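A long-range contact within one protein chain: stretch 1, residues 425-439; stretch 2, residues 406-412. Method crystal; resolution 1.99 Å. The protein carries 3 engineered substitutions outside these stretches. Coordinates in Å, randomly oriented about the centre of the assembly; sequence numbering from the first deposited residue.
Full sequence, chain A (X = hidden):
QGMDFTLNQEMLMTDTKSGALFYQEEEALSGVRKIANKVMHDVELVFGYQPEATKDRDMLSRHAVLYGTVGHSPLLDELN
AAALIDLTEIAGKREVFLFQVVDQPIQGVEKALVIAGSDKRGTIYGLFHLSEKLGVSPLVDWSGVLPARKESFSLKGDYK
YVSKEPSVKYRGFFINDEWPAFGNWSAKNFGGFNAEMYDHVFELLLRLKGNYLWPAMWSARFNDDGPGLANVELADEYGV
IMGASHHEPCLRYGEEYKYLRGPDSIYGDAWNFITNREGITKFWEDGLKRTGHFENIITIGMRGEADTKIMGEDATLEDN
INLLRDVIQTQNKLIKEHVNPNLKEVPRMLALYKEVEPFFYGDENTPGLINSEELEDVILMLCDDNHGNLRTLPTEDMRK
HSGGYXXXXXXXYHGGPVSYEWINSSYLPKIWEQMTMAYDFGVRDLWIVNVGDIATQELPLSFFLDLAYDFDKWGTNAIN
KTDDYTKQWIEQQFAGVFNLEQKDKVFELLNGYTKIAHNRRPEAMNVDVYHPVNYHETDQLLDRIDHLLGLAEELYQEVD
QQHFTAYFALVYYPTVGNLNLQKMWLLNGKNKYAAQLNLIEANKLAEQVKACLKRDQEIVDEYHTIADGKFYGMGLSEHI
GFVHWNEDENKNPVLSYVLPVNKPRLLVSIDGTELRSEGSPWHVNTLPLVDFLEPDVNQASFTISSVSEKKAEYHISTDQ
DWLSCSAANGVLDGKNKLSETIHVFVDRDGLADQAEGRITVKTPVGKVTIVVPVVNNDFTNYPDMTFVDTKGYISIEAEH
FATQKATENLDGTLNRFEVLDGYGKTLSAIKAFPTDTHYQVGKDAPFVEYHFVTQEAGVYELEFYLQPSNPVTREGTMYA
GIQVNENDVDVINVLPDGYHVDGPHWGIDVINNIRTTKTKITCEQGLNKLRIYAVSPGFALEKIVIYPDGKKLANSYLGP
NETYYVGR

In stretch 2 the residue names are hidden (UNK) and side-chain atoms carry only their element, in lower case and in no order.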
# COMPACT_ATOMS: atom_id res chain seq x y z
N SER A 425 -21.44 -8.27 19.26
CA SER A 425 -20.00 -8.40 19.41
C SER A 425 -19.57 -8.11 20.85
O SER A 425 -18.41 -7.77 21.09
CB SER A 425 -19.26 -7.46 18.43
OG SER A 425 -19.74 -6.13 18.60
N SER A 426 -20.50 -8.22 21.81
CA SER A 426 -20.23 -8.05 23.23
C SER A 426 -19.97 -9.39 23.92
O SER A 426 -20.42 -10.46 23.49
CB SER A 426 -21.37 -7.31 23.93
OG SER A 426 -21.62 -6.07 23.24
N TYR A 427 -19.23 -9.32 25.01
CA TYR A 427 -18.60 -10.50 25.60
C TYR A 427 -18.90 -10.49 27.09
O TYR A 427 -18.58 -9.51 27.76
CB TYR A 427 -17.09 -10.42 25.31
CG TYR A 427 -16.22 -11.59 25.73
CD1 TYR A 427 -16.50 -12.87 25.32
CD2 TYR A 427 -15.09 -11.37 26.53
CE1 TYR A 427 -15.67 -13.97 25.76
CE2 TYR A 427 -14.27 -12.41 26.94
CZ TYR A 427 -14.55 -13.71 26.54
OH TYR A 427 -13.73 -14.72 26.96
N LEU A 428 -19.48 -11.57 27.62
CA LEU A 428 -19.97 -11.55 29.00
C LEU A 428 -18.93 -11.17 30.03
O LEU A 428 -19.26 -10.36 30.92
CB LEU A 428 -20.61 -12.90 29.36
CG LEU A 428 -21.90 -13.26 28.59
CD1 LEU A 428 -22.70 -14.33 29.37
CD2 LEU A 428 -22.81 -12.06 28.29
N PRO A 429 -17.68 -11.67 29.98
CA PRO A 429 -16.70 -11.27 31.01
C PRO A 429 -16.48 -9.79 31.10
O PRO A 429 -16.30 -9.26 32.21
CB PRO A 429 -15.41 -11.98 30.54
CG PRO A 429 -15.94 -13.24 29.89
CD PRO A 429 -17.18 -12.79 29.15
N LYS A 430 -16.47 -9.10 29.96
CA LYS A 430 -16.33 -7.65 29.96
C LYS A 430 -17.56 -6.97 30.55
O LYS A 430 -17.45 -6.04 31.36
CB LYS A 430 -16.09 -7.19 28.52
CG LYS A 430 -16.14 -5.67 28.31
CD LYS A 430 -14.87 -5.00 28.73
CE LYS A 430 -14.89 -3.50 28.34
NZ LYS A 430 -14.35 -3.21 26.98
N ILE A 431 -18.74 -7.42 30.14
CA ILE A 431 -19.98 -6.85 30.70
C ILE A 431 -20.01 -7.03 32.20
O ILE A 431 -20.40 -6.12 32.94
CB ILE A 431 -21.23 -7.49 30.05
CG1 ILE A 431 -21.24 -7.22 28.55
CG2 ILE A 431 -22.52 -6.90 30.65
CD1 ILE A 431 -22.27 -8.11 27.81
N TRP A 432 -19.65 -8.25 32.68
CA TRP A 432 -19.65 -8.49 34.12
C TRP A 432 -18.68 -7.54 34.82
O TRP A 432 -19.02 -6.93 35.83
CB TRP A 432 -19.29 -9.96 34.42
CG TRP A 432 -19.19 -10.26 35.87
CD1 TRP A 432 -20.18 -10.76 36.66
CD2 TRP A 432 -18.05 -10.06 36.72
NE1 TRP A 432 -19.74 -10.89 37.94
CE2 TRP A 432 -18.43 -10.49 38.01
CE3 TRP A 432 -16.76 -9.59 36.52
CZ2 TRP A 432 -17.56 -10.43 39.10
CZ3 TRP A 432 -15.89 -9.53 37.61
CH2 TRP A 432 -16.29 -9.96 38.87
N GLU A 433 -17.47 -7.39 34.27
CA GLU A 433 -16.46 -6.56 34.93
C GLU A 433 -16.91 -5.10 35.00
O GLU A 433 -16.72 -4.43 36.02
CB GLU A 433 -15.12 -6.68 34.21
CG GLU A 433 -13.97 -5.96 34.89
CD GLU A 433 -13.64 -4.63 34.21
OE1 GLU A 433 -14.02 -4.47 33.02
OE2 GLU A 433 -13.00 -3.77 34.84
N GLN A 434 -17.43 -4.58 33.91
CA GLN A 434 -17.83 -3.17 33.91
C GLN A 434 -19.07 -2.95 34.77
O GLN A 434 -19.13 -2.02 35.58
CB GLN A 434 -18.07 -2.71 32.47
CG GLN A 434 -16.83 -2.70 31.59
CD GLN A 434 -15.84 -1.66 32.04
OE1 GLN A 434 -16.12 -0.48 32.04
NE2 GLN A 434 -14.65 -2.10 32.44
N MET A 435 -20.12 -3.76 34.56
CA MET A 435 -21.36 -3.49 35.28
C MET A 435 -21.26 -3.83 36.76
O MET A 435 -21.89 -3.16 37.57
CB MET A 435 -22.55 -4.23 34.65
CG MET A 435 -23.00 -3.65 33.27
SD MET A 435 -23.13 -1.86 33.16
CE MET A 435 -24.52 -1.52 34.32
N THR A 436 -20.43 -4.83 37.16
CA THR A 436 -20.26 -4.99 38.60
C THR A 436 -19.46 -3.85 39.21
O THR A 436 -19.70 -3.49 40.37
CB THR A 436 -19.60 -6.32 38.98
OG1 THR A 436 -18.30 -6.42 38.36
CG2 THR A 436 -20.48 -7.48 38.54
N MET A 437 -18.51 -3.29 38.47
CA MET A 437 -17.81 -2.12 38.99
C MET A 437 -18.77 -0.94 39.20
O MET A 437 -18.66 -0.20 40.19
CB MET A 437 -16.69 -1.73 38.04
CG MET A 437 -15.78 -0.72 38.63
SD MET A 437 -14.40 -0.46 37.52
CE MET A 437 -13.44 0.73 38.44
N ALA A 438 -19.70 -0.74 38.27
CA ALA A 438 -20.68 0.35 38.43
C ALA A 438 -21.52 0.14 39.68
O ALA A 438 -21.75 1.08 40.46
CB ALA A 438 -21.56 0.41 37.20
N TYR A 439 -21.93 -1.11 39.94
CA TYR A 439 -22.66 -1.41 41.17
C TYR A 439 -21.80 -1.16 42.40
O TYR A 439 -22.26 -0.61 43.40
CB TYR A 439 -23.15 -2.85 41.14
CG TYR A 439 -24.15 -3.21 42.20
CD1 TYR A 439 -23.74 -3.55 43.48
CD2 TYR A 439 -25.51 -3.22 41.91
CE1 TYR A 439 -24.68 -3.90 44.47
CE2 TYR A 439 -26.44 -3.56 42.88
CZ TYR A 439 -26.01 -3.90 44.16
OH TYR A 439 -26.93 -4.25 45.11
N UNK A 406 -27.79 6.15 37.77
CA UNK A 406 -28.10 5.24 36.69
C UNK A 406 -26.90 4.94 35.83
O UNK A 406 -25.91 5.68 35.85
N UNK A 407 -26.96 3.88 35.04
CA UNK A 407 -25.91 3.60 34.06
C UNK A 407 -26.57 3.28 32.73
O UNK A 407 -27.48 2.43 32.66
c UNK A 407 -25.00 2.45 34.49
c UNK A 407 -22.18 3.93 34.68
s UNK A 407 -22.80 3.54 33.05
c UNK A 407 -23.87 2.10 33.42
N UNK A 408 -26.11 3.95 31.68
CA UNK A 408 -26.53 3.72 30.31
C UNK A 408 -25.35 3.07 29.58
O UNK A 408 -24.29 3.70 29.43
c UNK A 408 -28.13 3.73 26.29
c UNK A 408 -26.95 5.04 29.68
c UNK A 408 -27.31 5.99 26.01
c UNK A 408 -27.84 3.81 27.67
o UNK A 408 -28.12 4.77 24.13
c UNK A 408 -27.27 4.95 28.21
c UNK A 408 -27.85 4.83 25.48
c UNK A 408 -27.01 6.04 27.37
N UNK A 409 -25.52 1.82 29.17
CA UNK A 409 -24.49 0.94 28.64
C UNK A 409 -24.85 0.62 27.19
O UNK A 409 -26.00 0.77 26.79
c UNK A 409 -21.82 -2.94 28.29
c UNK A 409 -20.67 -2.51 28.94
c UNK A 409 -23.05 -2.22 28.50
c UNK A 409 -20.70 -1.40 29.77
c UNK A 409 -23.09 -1.11 29.31
c UNK A 409 -21.91 -0.71 29.95
o UNK A 409 -19.47 -3.18 28.77
c UNK A 409 -24.39 -0.34 29.51
N UNK A 410 -23.84 0.29 26.36
CA UNK A 410 -24.07 0.02 24.93
C UNK A 410 -23.64 -1.40 24.55
O UNK A 410 -22.49 -1.79 24.80
c UNK A 410 -24.69 2.97 23.02
n UNK A 410 -24.96 4.24 23.47
n UNK A 410 -23.77 3.29 24.99
c UNK A 410 -23.30 1.00 24.04
c UNK A 410 -23.91 2.37 23.97
c UNK A 410 -24.40 4.40 24.66
N UNK A 411 -24.55 -2.14 23.91
CA UNK A 411 -24.25 -3.31 23.10
C UNK A 411 -24.27 -2.99 21.62
O UNK A 411 -24.04 -3.89 20.81
c UNK A 411 -24.36 -5.36 26.88
c UNK A 411 -25.46 -6.10 27.28
c UNK A 411 -26.44 -5.78 25.10
c UNK A 411 -24.32 -4.80 25.62
c UNK A 411 -25.34 -5.01 24.71
c UNK A 411 -26.49 -6.32 26.39
c UNK A 411 -25.29 -4.44 23.31
N UNK A 412 -24.59 -1.74 21.25
CA UNK A 412 -24.87 -1.32 19.88
C UNK A 412 -24.67 0.18 19.85
O UNK A 412 -25.08 0.87 20.78
o UNK A 412 -26.72 -0.46 17.50
c UNK A 412 -26.61 -1.60 18.01
o UNK A 412 -26.79 -2.66 17.35
c UNK A 412 -26.30 -1.72 19.50
O HOH W 1 -20.50 -3.64 24.29
O HOH W 2 -22.86 -6.37 20.84

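Position 406 carries no side-chain atoms at all, and nothing of stretch 1 comes near it, which makes it Gly 406. It lies on the strand, so the contact begins one residue later.

Position 407 has four side-chain atoms in an unbranched run: two carbons, a sulfur and a last carbon. Its CA-to-CB bond points toward the helix, and the chain lies against Met 435 and Ala 438, two residues one helical turn or less apart. That thioether chain is methionine. Met 407 CG is 3.8 Å from Met 435 CE, and Met 407 CE is 4.4 Å from Ala 438 CB. The small Ala 438 points toward the strand and adds a modest apolar patch beside the longer Met 435.

Position 408 shows one carbon leading to a six-carbon ring that bears an oxygen. Here the CA-to-CB bond points away, as alternation along a strand requires, and the side chain reaches nothing on stretch 1, so the ring and its oxygen alone identify it as tyrosine. The side chain of Tyr 408 stays 8.4 Å or more from stretch 1; its hydroxyl is satisfied elsewhere in the structure.

Position 409 repeats the same atoms, a carbon and a six-carbon ring with one oxygen, but on the helix-facing side of the strand, where the ring lies by Ile 431, Gln 434 and Met 435. This second tyrosine has more area covered by the other stretch than any other residue of the contact. Tyr 409 CD1 is 3.6 Å from Met 435 SD, and the sulfur sits 4.2 Å from the ring centroid, approaching obliquely. Farther along the ring, Tyr 409 CE2 is 4.3 Å from Ile 431 CG1, while Tyr 409 OH reaches to 3.9 Å from Gln 434 CG. Residues 431, 434 and 435 belong to one stripe of the helix, and a single long ring can touch all three.

Position 410 has one carbon and a five-membered ring of three carbons and two nitrogens, which reaches nothing on stretch 1: histidine. The CA-to-CB bond of His 410 points away, and its side chain comes no nearer to stretch 1 than 7.3 Å, but its backbone still takes part. Water 1 donates to His 410 O at 2.8 Å and is hydrogen-bonded to Ser 426 OG at 2.9 Å.

Position 411 has one carbon and a six-carbon ring without oxygen. It leaves the strand with CA-to-CB sideways, yet its ring end comes nearer and lies by Ser 426 and Ile 431; this is phenylalanine. Phe 411 CE1 lies 3.6 Å from Ile 431 CD1. Ser 426 OG is 3.8 Å from Phe 411 CA, and water 2 donates to Phe 411 O at 2.7 Å while accepting from Ser 425 N at 2.9 Å.

Position 412 has two carbons, the second carrying two oxygens, a carboxylate that makes no contact with stretch 1: Asp 412.

The contact works by matching strand alternation to helix periodicity. The helix runs nearly antiparallel to the strand, at 164°, so 407 and 409 present their side chains to the stripe of 431, 434, 435 and 438. No direct hydrogen bond crosses; apolar packing fills the helical part, and waters link the serines before the helix to backbone oxygens at the end of the strand and just beyond it.

Stretch 2 406-412: GMYYHFD
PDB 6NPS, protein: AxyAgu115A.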